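Local coordinates for CYTH domain-containing protein (Pyrococcus horikoshii, PDB 2DC4) that is of unknown function but belongs to the CYTH family, many of whose members act on triphosphate-containing substrates; it forms a dimer, at residues W141-A144 / R145-L149. Numbering follows the deposited sequence.
Sequences WDVA and RRLGL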
ATOM      1  N   TRP A 141      20.556  -7.201  25.882  1.00 19.15           N
ATOM      2  CA  TRP A 141      20.628  -7.348  27.330  1.00 19.58           C
ATOM      3  C   TRP A 141      21.793  -6.606  27.986  1.00 19.25           C
ATOM      4  O   TRP A 141      21.671  -6.152  29.121  1.00 19.89           O
ATOM      5  CB  TRP A 141      20.597  -8.830  27.715  1.00 18.91           C
ATOM      6  CG  TRP A 141      19.183  -9.322  27.713  1.00 20.45           C
ATOM      7  CD1 TRP A 141      18.560 -10.048  26.737  1.00 20.41           C
ATOM      8  CD2 TRP A 141      18.172  -8.988  28.671  1.00 20.50           C
ATOM      9  NE1 TRP A 141      17.220 -10.175  27.024  1.00 21.13           N
ATOM     10  CE2 TRP A 141      16.957  -9.534  28.206  1.00 20.76           C
ATOM     11  CE3 TRP A 141      18.179  -8.272  29.874  1.00 21.33           C
ATOM     12  CZ2 TRP A 141      15.753  -9.389  28.905  1.00 20.38           C
ATOM     13  CZ3 TRP A 141      16.979  -8.125  30.571  1.00 21.73           C
ATOM     14  CH2 TRP A 141      15.785  -8.683  30.080  1.00 21.56           C
ATOM     15  N   ASP A 142      22.914  -6.452  27.285  1.00 19.52           N
ATOM     16  CA  ASP A 142      24.025  -5.702  27.862  1.00 21.41           C
ATOM     17  C   ASP A 142      23.584  -4.246  28.006  1.00 19.65           C
ATOM     18  O   ASP A 142      23.896  -3.575  28.994  1.00 19.94           O
ATOM     19  CB  ASP A 142      25.270  -5.777  26.969  1.00 26.56           C
ATOM     20  CG  ASP A 142      26.014  -7.087  27.119  1.00 32.91           C
ATOM     21  OD1 ASP A 142      26.031  -7.636  28.241  1.00 36.93           O
ATOM     22  OD2 ASP A 142      26.597  -7.558  26.119  1.00 38.28           O
ATOM     23  N   VAL A 143      22.853  -3.760  27.005  1.00 18.52           N
ATOM     24  CA  VAL A 143      22.347  -2.393  27.022  1.00 19.04           C
ATOM     25  C   VAL A 143      21.274  -2.248  28.104  1.00 17.57           C
ATOM     26  O   VAL A 143      21.273  -1.284  28.861  1.00 18.14           O
ATOM     27  CB  VAL A 143      21.724  -2.006  25.657  1.00 21.13           C
ATOM     28  CG1 VAL A 143      21.111  -0.612  25.737  1.00 24.00           C
ATOM     29  CG2 VAL A 143      22.781  -2.068  24.575  1.00 26.03           C
ATOM     30  N   ALA A 144      20.366  -3.215  28.177  1.00 16.98           N
ATOM     31  CA  ALA A 144      19.294  -3.163  29.166  1.00 17.27           C
ATOM     32  C   ALA A 144      19.848  -3.057  30.589  1.00 18.34           C
ATOM     33  O   ALA A 144      19.398  -2.225  31.377  1.00 18.71           O
ATOM     34  CB  ALA A 144      18.408  -4.402  29.045  1.00 19.23           C
ATOM     35  N   ARG A 145      20.818  -3.905  30.914  1.00 19.59           N
ATOM     36  CA  ARG A 145      21.415  -3.889  32.248  1.00 20.28           C
ATOM     37  C   ARG A 145      22.133  -2.574  32.528  1.00 22.00           C
ATOM     38  O   ARG A 145      22.180  -2.099  33.670  1.00 20.50           O
ATOM     39  CB  ARG A 145      22.377  -5.071  32.407  1.00 22.13           C
ATOM     40  CG  ARG A 145      21.694  -6.431  32.232  1.00 25.11           C
ATOM     41  CD  ARG A 145      22.519  -7.567  32.830  1.00 28.62           C
ATOM     42  NE  ARG A 145      23.817  -7.746  32.181  1.00 33.88           N
ATOM     43  CZ  ARG A 145      24.017  -8.433  31.060  1.00 34.19           C
ATOM     44  NH1 ARG A 145      23.005  -9.027  30.443  1.00 36.36           N
ATOM     45  NH2 ARG A 145      25.237  -8.520  30.550  1.00 36.09           N
ATOM     46  N   ARG A 146      22.698  -1.973  31.490  1.00 19.46           N
ATOM     47  CA  ARG A 146      23.377  -0.706  31.683  1.00 20.85           C
ATOM     48  C   ARG A 146      22.347   0.369  32.021  1.00 20.63           C
ATOM     49  O   ARG A 146      22.675   1.389  32.627  1.00 21.59           O
ATOM     50  CB  ARG A 146      24.163  -0.324  30.432  1.00 22.48           C
ATOM     51  CG  ARG A 146      24.997   0.918  30.635  1.00 25.13           C
ATOM     52  CD  ARG A 146      26.133   0.960  29.653  1.00 26.03           C
ATOM     53  NE  ARG A 146      26.926   2.175  29.802  1.00 26.14           N
ATOM     54  CZ  ARG A 146      27.983   2.449  29.050  1.00 27.46           C
ATOM     55  NH1 ARG A 146      28.354   1.586  28.114  1.00 28.84           N
ATOM     56  NH2 ARG A 146      28.664   3.574  29.228  1.00 26.16           N
ATOM     57  N   LEU A 147      21.098   0.130  31.630  1.00 18.97           N
ATOM     58  CA  LEU A 147      20.016   1.062  31.915  1.00 18.35           C
ATOM     59  C   LEU A 147      19.313   0.681  33.217  1.00 18.58           C
ATOM     60  O   LEU A 147      18.333   1.310  33.603  1.00 22.46           O
ATOM     61  CB  LEU A 147      18.997   1.075  30.768  1.00 17.44           C
ATOM     62  CG  LEU A 147      19.495   1.634  29.427  1.00 18.35           C
ATOM     63  CD1 LEU A 147      18.454   1.348  28.350  1.00 19.61           C
ATOM     64  CD2 LEU A 147      19.747   3.136  29.538  1.00 18.27           C
ATOM     65  N   GLY A 148      19.809  -0.358  33.882  1.00 20.20           N
ATOM     66  CA  GLY A 148      19.208  -0.776  35.137  1.00 19.37           C
ATOM     67  C   GLY A 148      17.946  -1.605  34.997  1.00 20.72           C
ATOM     68  O   GLY A 148      17.184  -1.755  35.953  1.00 21.48           O
ATOM     69  N   LEU A 149      17.712  -2.146  33.808  1.00 19.22           N
ATOM     70  CA  LEU A 149      16.536  -2.967  33.579  1.00 19.77           C
ATOM     71  C   LEU A 149      16.879  -4.426  33.862  1.00 20.80           C
ATOM     72  O   LEU A 149      18.038  -4.826  33.750  1.00 21.98           O
ATOM     73  CB  LEU A 149      16.068  -2.799  32.134  1.00 20.00           C
ATOM     74  CG  LEU A 149      15.635  -1.364  31.812  1.00 16.77           C
ATOM     75  CD1 LEU A 149      15.466  -1.185  30.316  1.00 20.11           C
ATOM     76  CD2 LEU A 149      14.328  -1.058  32.538  1.00 20.72           C
TER
HETATM   77  O   HOH W   1      24.102  -9.865  27.626  1.00 38.67           O
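Ala144 O accepts from both Leu147 N and Leu149 N, and this shared acceptor illustrates how a helix end satisfies its last backbone groups. The bond from Leu149 N to Ala144 O measures 3.0 Å and is nearly straight, at 162°; the 2.9 Å bond from Leu147 N to Ala144 O is more bent. The two donors stand above opposite faces of the carbonyl plane, neither on a lone pair. Leu147 N also makes a weak bond to Val143 O. The Leu149 N to Ala144 O and Gly148 N to Arg145 O bonds, with the positive phi of Gly148, make a Schellman motif closing helix 133-146. One turn earlier the pattern is still regular: Arg145 N meets Trp141 O, and Arg146 N meets Asp142 O.

On the outer surface, Asp142 and Arg145 lie side by side, a salt bridge of 2.6 Å joining Asp142 OD1 to Arg145 NH2. The carboxylate and guanidinium planes stand 81° apart, so the pair meets through one oxygen and one nitrogen. A bend at chi3 (-63°) folds the arginine back along the helix, bringing Arg145 NH1 to 3.6 Å from Trp141 CB. A water at the guanidinium edge accepts from Arg145 NH1 at 3.1 Å and gives a weak bond to Asp142 OD1, closing a small ring of polar partners.

Facing inward, Val143 CG1 lies 4.2 Å from Leu147 CD1, and Ala144 CB meets Leu149 CB. Leu147 reaches Ile14 and Ile18 of helix 11-21 as well as Phe112 and Leu124 of the barrel; Trp141 sets its ring edge-to-face with Phe7. The chemistry thus divides: the reversal satisfies backbone donors while returning Leu149 to the apolar side, and Asp142 and Arg145, bridged by a water, probably offset part of each other's charge at the surface.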